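Local coordinates for heat shock protein STI1 (Saccharomyces cerevisiae, PDB 3UPV), which acts as a co-chaperone that binds Hsp70 and Hsp90, here through its TPR2B domain, which holds a peptide from the C-terminal part of Hsp70, at residues A7-K12 and A26-M30; E36-S42 and K67-R73. All coordinates share one frame; numbering follows the deposited sequence.

Contact 1 (A7-K12 and A26-M30); sequences ARLEGK and AYTEM
Gly11 of helix 2-16 and Tyr27 of helix 20-33 meet where the two antiparallel helices of a TPR hairpin, TPR 7, pack together. The segments run at 160° to each other, and their axes approach to 8.0 Å. Small residues line the seam. The CB of Ala26 sits 3.5 Å from the N of Gly11. One turn away, the CB of Ala7 lies over the backbone of the partner helix, 3.6 Å from the N of Met30, and also meets the CG of Glu29.

The Tyr27 ring makes a CH-pi contact. The CA of Gly11 stands over one ring face, 3.9 Å from the centroid and 30° off the ring normal. With CG anti to its carbonyl carbon (chi1 -65°), Tyr27 reaches across to helix 2-16.

Met30 and Arg8 pack alongside each other, pointing the same way. The SD of Met30 touches the CB of Arg8 at 3.6 Å, and its methyl reaches the CD of Arg8. Beyond this apolar stem the guanidinium of Arg8 turns away from helix 20-33. Its NH2 binds the backbone of the bound peptide in a salt bridge, and its NH1 pairs with Glu5.

Across the seam Glu10 and Glu29 bring like charges fairly close. A water bridges the helices, in the plane of the Tyr27 ring at its edge: it accepts from the OH of Tyr27 at 2.8 Å and donates to the O of Arg8.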
ATOM      1  N   ALA A   7      -1.746  16.402   7.807  1.00 10.41           N
ATOM      2  CA  ALA A   7      -0.917  15.814   6.748  1.00 10.79           C
ATOM      3  C   ALA A   7      -1.572  14.664   5.987  1.00 10.61           C
ATOM      4  O   ALA A   7      -1.546  14.630   4.738  1.00  9.92           O
ATOM      5  CB  ALA A   7       0.508  15.423   7.293  1.00 10.99           C
ATOM      6  N   ARG A   8      -2.303  13.806   6.699  1.00  9.74           N
ATOM      7  CA  ARG A   8      -3.011  12.690   6.022  1.00  8.86           C
ATOM      8  C   ARG A   8      -4.092  13.278   5.072  1.00  9.50           C
ATOM      9  O   ARG A   8      -4.316  12.753   3.973  1.00 10.08           O
ATOM     10  CB  ARG A   8      -3.677  11.824   7.095  1.00  9.31           C
ATOM     11  CG  ARG A   8      -4.502  10.588   6.565  1.00 10.27           C
ATOM     12  CD  ARG A   8      -5.252   9.870   7.708  1.00 14.00           C
ATOM     13  NE  ARG A   8      -6.476  10.589   8.073  1.00 12.92           N
ATOM     14  CZ  ARG A   8      -7.577  10.664   7.333  1.00 16.92           C
ATOM     15  NH1 ARG A   8      -8.605  11.380   7.775  1.00 20.69           N
ATOM     16  NH2 ARG A   8      -7.677  10.012   6.188  1.00 19.27           N
ATOM     17  N   LEU A   9      -4.778  14.346   5.507  1.00 10.62           N
ATOM     18  CA  LEU A   9      -5.847  14.953   4.683  1.00  9.51           C
ATOM     19  C   LEU A   9      -5.340  15.662   3.480  1.00  9.92           C
ATOM     20  O   LEU A   9      -5.944  15.564   2.426  1.00  9.77           O
ATOM     21  CB  LEU A   9      -6.697  15.929   5.493  1.00 10.85           C
ATOM     22  CG  LEU A   9      -7.545  15.213   6.545  1.00 11.12           C
ATOM     23  CD1 LEU A   9      -8.127  16.142   7.661  1.00 14.14           C
ATOM     24  CD2 LEU A   9      -8.657  14.486   5.762  1.00 15.59           C
ATOM     25  N   GLU A  10      -4.233  16.384   3.663  1.00 10.73           N
ATOM     26  CA  GLU A  10      -3.496  17.003   2.595  1.00 11.04           C
ATOM     27  C   GLU A  10      -3.063  15.937   1.596  1.00 10.43           C
ATOM     28  O   GLU A  10      -3.234  16.129   0.372  1.00 11.51           O
ATOM     29  CB  GLU A  10      -2.285  17.820   3.076  1.00 10.50           C
ATOM     30  CG  GLU A  10      -2.677  19.115   3.773  1.00 14.84           C
ATOM     31  CD  GLU A  10      -1.519  19.808   4.513  1.00 21.19           C
ATOM     32  OE1 GLU A  10      -1.828  20.716   5.310  1.00 23.38           O
ATOM     33  OE2 GLU A  10      -0.322  19.481   4.302  1.00 24.99           O
ATOM     34  N   GLY A  11      -2.512  14.827   2.130  1.00  9.81           N
ATOM     35  CA  GLY A  11      -2.064  13.731   1.289  1.00 10.49           C
ATOM     36  C   GLY A  11      -3.172  13.257   0.397  1.00 10.63           C
ATOM     37  O   GLY A  11      -2.961  13.070  -0.805  1.00 10.95           O
ATOM     38  N   LYS A  12      -4.323  13.026   1.035  1.00 11.22           N
ATOM     39  CA  LYS A  12      -5.483  12.476   0.388  1.00 11.12           C
ATOM     40  C   LYS A  12      -5.966  13.419  -0.665  1.00 11.10           C
ATOM     41  O   LYS A  12      -6.247  12.983  -1.771  1.00 12.27           O
ATOM     42  CB  LYS A  12      -6.587  12.170   1.392  1.00 12.32           C
ATOM     43  CG  LYS A  12      -7.930  11.802   0.677  1.00 16.46           C
ATOM     44  CD  LYS A  12      -8.871  10.924   1.559  1.00 23.12           C
ATOM     45  CE  LYS A  12      -9.387  11.626   2.851  1.00 27.71           C
ATOM     46  NZ  LYS A  12      -9.734  13.133   2.923  1.00 29.48           N
ATOM     47  N   ALA A  26       3.407  15.112   1.528  1.00  8.48           N
ATOM     48  CA  ALA A  26       2.449  15.120   2.654  1.00  8.16           C
ATOM     49  C   ALA A  26       2.565  13.848   3.488  1.00  8.45           C
ATOM     50  O   ALA A  26       2.517  13.937   4.700  1.00  8.15           O
ATOM     51  CB  ALA A  26       0.972  15.366   2.115  1.00  9.07           C
ATOM     52  N   TYR A  27       2.741  12.682   2.855  1.00  9.22           N
ATOM     53  CA  TYR A  27       2.807  11.435   3.597  1.00  8.17           C
ATOM     54  C   TYR A  27       4.131  11.301   4.340  1.00  8.90           C
ATOM     55  O   TYR A  27       4.204  10.684   5.387  1.00  7.66           O
ATOM     56  CB  TYR A  27       2.492  10.217   2.711  1.00  8.52           C
ATOM     57  CG  TYR A  27       1.055  10.251   2.221  1.00  7.53           C
ATOM     58  CD1 TYR A  27      -0.001  10.486   3.136  1.00 10.45           C
ATOM     59  CD2 TYR A  27       0.727  10.037   0.873  1.00  6.72           C
ATOM     60  CE1 TYR A  27      -1.343  10.510   2.738  1.00 10.48           C
ATOM     61  CE2 TYR A  27      -0.672  10.028   0.476  1.00  6.37           C
ATOM     62  CZ  TYR A  27      -1.663  10.258   1.389  1.00  9.68           C
ATOM     63  OH  TYR A  27      -2.968  10.211   0.941  1.00  7.87           O
ATOM     64  N   THR A  28       5.183  11.902   3.813  1.00  8.61           N
ATOM     65  CA  THR A  28       6.413  11.951   4.542  1.00  8.34           C
ATOM     66  C   THR A  28       6.224  12.769   5.815  1.00  8.88           C
ATOM     67  O   THR A  28       6.727  12.366   6.886  1.00  9.67           O
ATOM     68  CB  THR A  28       7.530  12.540   3.625  1.00  9.23           C
ATOM     69  OG1 THR A  28       7.729  11.672   2.481  1.00 10.73           O
ATOM     70  CG2 THR A  28       8.874  12.634   4.399  1.00 10.62           C
ATOM     71  N   GLU A  29       5.452  13.851   5.733  1.00  9.81           N
ATOM     72  CA  GLU A  29       5.173  14.607   6.919  1.00  9.65           C
ATOM     73  C   GLU A  29       4.312  13.808   7.892  1.00 10.80           C
ATOM     74  O   GLU A  29       4.600  13.860   9.099  1.00 11.07           O
ATOM     75  CB  GLU A  29       4.517  15.960   6.583  1.00  9.98           C
ATOM     76  CG  GLU A  29       4.137  16.725   7.867  1.00 10.89           C
ATOM     77  CD  GLU A  29       3.527  18.137   7.680  1.00 19.06           C
ATOM     78  OE1 GLU A  29       3.129  18.534   6.577  1.00 22.38           O
ATOM     79  OE2 GLU A  29       3.438  18.889   8.790  1.00 20.64           O
ATOM     80  N   MET A  30       3.249  13.118   7.401  1.00 11.38           N
ATOM     81  CA  MET A  30       2.439  12.229   8.252  1.00 10.89           C
ATOM     82  C   MET A  30       3.346  11.219   9.015  1.00 10.55           C
ATOM     83  O   MET A  30       3.171  10.951  10.203  1.00  9.78           O
ATOM     84  CB  MET A  30       1.426  11.469   7.425  1.00  8.71           C
ATOM     85  CG  MET A  30       0.366  10.694   8.303  1.00  9.72           C
ATOM     86  SD  MET A  30      -0.712   9.843   7.191  1.00 10.80           S
ATOM     87  CE  MET A  30      -1.497   8.801   8.463  1.00  6.86           C
TER
HETATM   88  O   HOH W   1      -4.673  10.102   3.131  1.00 13.73           O

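Contact 2 (E36-S42 and K67-R73); sequences EDARGYS and KDPNFVR
In the TPR fold, Ala38 at the start of helix 38-50 packs on Phe71 in the turn that leads from helix 54-67 into helix 72-84. Ala38 touches both Asp68 and Phe71. Its CB meets the CB of Asp68 at 3.6 Å and the CD2 of Phe71 at the same distance. The O of Ala38 lies at the edge of the Phe71 ring, near its plane, 3.5 Å from CE2. With CG anti to its backbone N (chi1 -168°), Phe71 lays this ring against helix 38-50.

Lys67 crosses Glu36 at about a right angle. Its NZ donates to the OE1 of Glu36 at 2.9 Å in a salt bridge, on the syn side but 30° out of the carboxylate plane. The CG of Lys67 packs on the CE1 of Tyr41, whose OH bonds to Pro35. A water lies within bonding distance of the backbone O atoms of Glu36 and Lys67 and can donate to either.

Each segment also braces itself. Asp37 is the N-cap: its OD2 accepts from the N of Arg39, while the Arg39 guanidinium grips the carboxylate side-on through NE and NH2. Asp68 OD2 accepts from the N of Asn70, 2.9 Å away, to form an Asx turn. Arg73 binds an acidic side chain of the bound peptide. Phe71 and Arg39 also pack on acidic peptide side chains. A capped helix start thus docks on the end of its own repeat, TPR 8, where the chain passes on to helix 72-84.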
ATOM      1  N   GLU A  36       4.438   5.684  14.025  1.00  8.56           N
ATOM      2  CA  GLU A  36       3.883   4.374  14.288  1.00 10.59           C
ATOM      3  C   GLU A  36       2.592   4.079  13.550  1.00 10.89           C
ATOM      4  O   GLU A  36       2.028   2.962  13.640  1.00 10.32           O
ATOM      5  CB  GLU A  36       3.641   4.254  15.797  1.00  9.90           C
ATOM      6  CG  GLU A  36       4.986   4.224  16.605  1.00 11.74           C
ATOM      7  CD  GLU A  36       5.893   3.110  16.105  1.00 12.42           C
ATOM      8  OE1 GLU A  36       6.961   3.402  15.532  1.00 14.23           O
ATOM      9  OE2 GLU A  36       5.560   1.916  16.260  1.00 17.51           O
ATOM     10  N   ASP A  37       2.124   5.075  12.797  1.00 11.50           N
ATOM     11  CA  ASP A  37       0.879   4.991  12.086  1.00 10.70           C
ATOM     12  C   ASP A  37       1.202   4.335  10.771  1.00  9.50           C
ATOM     13  O   ASP A  37       1.794   4.972   9.867  1.00  9.54           O
ATOM     14  CB  ASP A  37       0.261   6.388  11.947  1.00 11.48           C
ATOM     15  CG  ASP A  37      -1.131   6.374  11.313  1.00 13.83           C
ATOM     16  OD1 ASP A  37      -1.850   7.388  11.466  1.00 20.45           O
ATOM     17  OD2 ASP A  37      -1.522   5.359  10.680  1.00 15.09           O
ATOM     18  N   ALA A  38       0.837   3.058  10.632  1.00  9.57           N
ATOM     19  CA  ALA A  38       1.030   2.322   9.347  1.00  8.98           C
ATOM     20  C   ALA A  38       0.443   3.032   8.099  1.00  9.63           C
ATOM     21  O   ALA A  38       0.921   2.823   6.998  1.00 11.24           O
ATOM     22  CB  ALA A  38       0.418   0.894   9.433  1.00 11.51           C
ATOM     23  N   ARG A  39      -0.623   3.810   8.256  1.00  8.97           N
ATOM     24  CA  ARG A  39      -1.284   4.407   7.098  1.00  9.48           C
ATOM     25  C   ARG A  39      -0.323   5.326   6.360  1.00  9.85           C
ATOM     26  O   ARG A  39      -0.419   5.452   5.131  1.00 10.85           O
ATOM     27  CB  ARG A  39      -2.522   5.212   7.484  1.00  9.97           C
ATOM     28  CG  ARG A  39      -3.601   4.359   8.134  1.00 10.21           C
ATOM     29  CD  ARG A  39      -4.786   5.190   8.606  1.00 12.52           C
ATOM     30  NE  ARG A  39      -4.334   6.139   9.631  1.00 14.26           N
ATOM     31  CZ  ARG A  39      -5.081   7.120  10.132  1.00 15.20           C
ATOM     32  NH1 ARG A  39      -6.359   7.274   9.727  1.00 17.45           N
ATOM     33  NH2 ARG A  39      -4.574   7.915  11.081  1.00 14.06           N
ATOM     34  N   GLY A  40       0.543   6.024   7.083  1.00  8.87           N
ATOM     35  CA  GLY A  40       1.444   6.973   6.398  1.00  9.03           C
ATOM     36  C   GLY A  40       2.369   6.273   5.403  1.00  7.68           C
ATOM     37  O   GLY A  40       2.633   6.785   4.281  1.00  8.08           O
ATOM     38  N   TYR A  41       2.918   5.132   5.829  1.00  8.29           N
ATOM     39  CA  TYR A  41       3.804   4.327   4.969  1.00  8.13           C
ATOM     40  C   TYR A  41       3.039   3.783   3.786  1.00  7.40           C
ATOM     41  O   TYR A  41       3.498   3.950   2.642  1.00  9.28           O
ATOM     42  CB  TYR A  41       4.422   3.200   5.803  1.00  9.96           C
ATOM     43  CG  TYR A  41       5.229   3.734   6.935  1.00  8.09           C
ATOM     44  CD1 TYR A  41       4.680   3.756   8.224  1.00  8.96           C
ATOM     45  CD2 TYR A  41       6.487   4.293   6.724  1.00  6.37           C
ATOM     46  CE1 TYR A  41       5.343   4.279   9.286  1.00 11.75           C
ATOM     47  CE2 TYR A  41       7.243   4.776   7.856  1.00  8.93           C
ATOM     48  CZ  TYR A  41       6.629   4.806   9.126  1.00  8.51           C
ATOM     49  OH  TYR A  41       7.204   5.300  10.285  1.00  9.76           O
ATOM     50  N   SER A  42       1.896   3.150   4.042  1.00  7.56           N
ATOM     51  CA  SER A  42       1.095   2.593   2.961  1.00  5.50           C
ATOM     52  C   SER A  42       0.718   3.716   2.004  1.00  6.36           C
ATOM     53  O   SER A  42       0.754   3.526   0.781  1.00  5.80           O
ATOM     54  CB  SER A  42      -0.149   1.884   3.503  1.00  5.90           C
ATOM     55  OG  SER A  42      -1.027   1.566   2.424  1.00 11.07           O
ATOM     56  N   LYS A  67       4.295  -1.979  11.232  1.00 13.28           N
ATOM     57  CA  LYS A  67       3.575  -1.124  12.172  1.00 14.14           C
ATOM     58  C   LYS A  67       2.181  -1.684  12.485  1.00 15.84           C
ATOM     59  O   LYS A  67       1.729  -1.589  13.613  1.00 15.07           O
ATOM     60  CB  LYS A  67       3.462   0.331  11.612  1.00 13.94           C
ATOM     61  CG  LYS A  67       4.759   1.083  11.419  1.00 15.08           C
ATOM     62  CD  LYS A  67       5.642   1.091  12.605  1.00 16.12           C
ATOM     63  CE  LYS A  67       6.942   1.751  12.224  1.00 11.59           C
ATOM     64  NZ  LYS A  67       7.923   1.732  13.333  1.00 14.28           N
ATOM     65  N   ASP A  68       1.486  -2.224  11.480  1.00 17.32           N
ATOM     66  CA  ASP A  68       0.128  -2.813  11.666  1.00 17.23           C
ATOM     67  C   ASP A  68      -0.018  -4.104  10.870  1.00 17.35           C
ATOM     68  O   ASP A  68      -0.333  -4.080   9.674  1.00 18.08           O
ATOM     69  CB  ASP A  68      -0.985  -1.830  11.266  1.00 18.32           C
ATOM     70  CG  ASP A  68      -2.400  -2.387  11.566  1.00 18.26           C
ATOM     71  OD1 ASP A  68      -3.381  -1.709  11.178  1.00 22.90           O
ATOM     72  OD2 ASP A  68      -2.530  -3.492  12.170  1.00 18.12           O
ATOM     73  N   PRO A  69       0.144  -5.253  11.516  1.00 17.23           N
ATOM     74  CA  PRO A  69       0.008  -6.473  10.733  1.00 16.91           C
ATOM     75  C   PRO A  69      -1.417  -6.763  10.238  1.00 16.24           C
ATOM     76  O   PRO A  69      -1.590  -7.610   9.399  1.00 15.98           O
ATOM     77  CB  PRO A  69       0.471  -7.545  11.714  1.00 18.20           C
ATOM     78  CG  PRO A  69       0.380  -6.940  13.054  1.00 18.08           C
ATOM     79  CD  PRO A  69       0.727  -5.513  12.838  1.00 17.37           C
ATOM     80  N   ASN A  70      -2.431  -6.081  10.770  1.00 16.65           N
ATOM     81  CA  ASN A  70      -3.795  -6.281  10.284  1.00 16.19           C
ATOM     82  C   ASN A  70      -4.218  -5.337   9.164  1.00 16.44           C
ATOM     83  O   ASN A  70      -5.363  -5.370   8.691  1.00 17.16           O
ATOM     84  CB  ASN A  70      -4.728  -6.285  11.463  1.00 17.17           C
ATOM     85  CG  ASN A  70      -4.297  -7.332  12.460  1.00 19.45           C
ATOM     86  OD1 ASN A  70      -4.010  -8.469  12.056  1.00 19.87           O
ATOM     87  ND2 ASN A  70      -4.162  -6.957  13.729  1.00 23.24           N
ATOM     88  N   PHE A  71      -3.261  -4.528   8.730  1.00 15.14           N
ATOM     89  CA  PHE A  71      -3.495  -3.581   7.661  1.00 14.55           C
ATOM     90  C   PHE A  71      -3.409  -4.316   6.302  1.00 14.34           C
ATOM     91  O   PHE A  71      -2.344  -4.347   5.633  1.00 14.15           O
ATOM     92  CB  PHE A  71      -2.425  -2.493   7.803  1.00 15.46           C
ATOM     93  CG  PHE A  71      -2.643  -1.276   6.977  1.00 15.39           C
ATOM     94  CD1 PHE A  71      -3.899  -0.958   6.419  1.00 17.98           C
ATOM     95  CD2 PHE A  71      -1.578  -0.427   6.769  1.00 17.02           C
ATOM     96  CE1 PHE A  71      -4.031   0.199   5.634  1.00 18.90           C
ATOM     97  CE2 PHE A  71      -1.718   0.732   6.021  1.00 19.20           C
ATOM     98  CZ  PHE A  71      -2.942   1.040   5.451  1.00 16.14           C
ATOM     99  N   VAL A  72      -4.550  -4.885   5.889  1.00 13.15           N
ATOM    100  CA  VAL A  72      -4.604  -5.715   4.685  1.00 12.71           C
ATOM    101  C   VAL A  72      -4.106  -4.947   3.418  1.00 12.03           C
ATOM    102  O   VAL A  72      -3.497  -5.518   2.501  1.00 12.78           O
ATOM    103  CB  VAL A  72      -6.106  -6.169   4.470  1.00 11.57           C
ATOM    104  CG1 VAL A  72      -6.293  -6.899   3.149  1.00 12.02           C
ATOM    105  CG2 VAL A  72      -6.676  -6.963   5.668  1.00 12.09           C
ATOM    106  N   ARG A  73      -4.433  -3.649   3.348  1.00 11.74           N
ATOM    107  CA  ARG A  73      -4.124  -2.839   2.148  1.00 10.78           C
ATOM    108  C   ARG A  73      -2.649  -2.836   1.868  1.00 10.29           C
ATOM    109  O   ARG A  73      -2.224  -2.838   0.721  1.00  9.60           O
ATOM    110  CB  ARG A  73      -4.588  -1.413   2.336  1.00 10.84           C
ATOM    111  CG  ARG A  73      -4.371  -0.605   1.048  1.00 16.25           C
ATOM    112  CD  ARG A  73      -5.771  -0.172   0.550  1.00 24.26           C
ATOM    113  NE  ARG A  73      -6.296   0.960   1.281  1.00 28.47           N
ATOM    114  CZ  ARG A  73      -7.573   1.396   1.247  1.00 29.52           C
ATOM    115  NH1 ARG A  73      -8.498   0.763   0.543  1.00 28.82           N
ATOM    116  NH2 ARG A  73      -7.933   2.477   1.937  1.00 28.28           N
TER
HETATM  117  O   HOH W   2       2.685   0.678  15.101  1.00 26.02           O

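How the contacts relate
From the N terminus, helix 2-16 leads through a short turn into helix 20-33, and contact 1 closes this hairpin. The chain then turns at Glu36 and Asp37 into helix 38-50. Contact 2 closes a longer loop, from this turn through helices 38-50 and 54-67 to the start of helix 72-84. The loops neither nest nor cross; they follow in series. The centres of contact 1 and contact 2 are about 14 Å apart. Contact 1 ties together TPR 7, and contact 2 sets the start of TPR 8 against its own end. They touch where the CE of Met30 packs 3.3 Å from the OD1 of Asp37. Both reach the bound peptide.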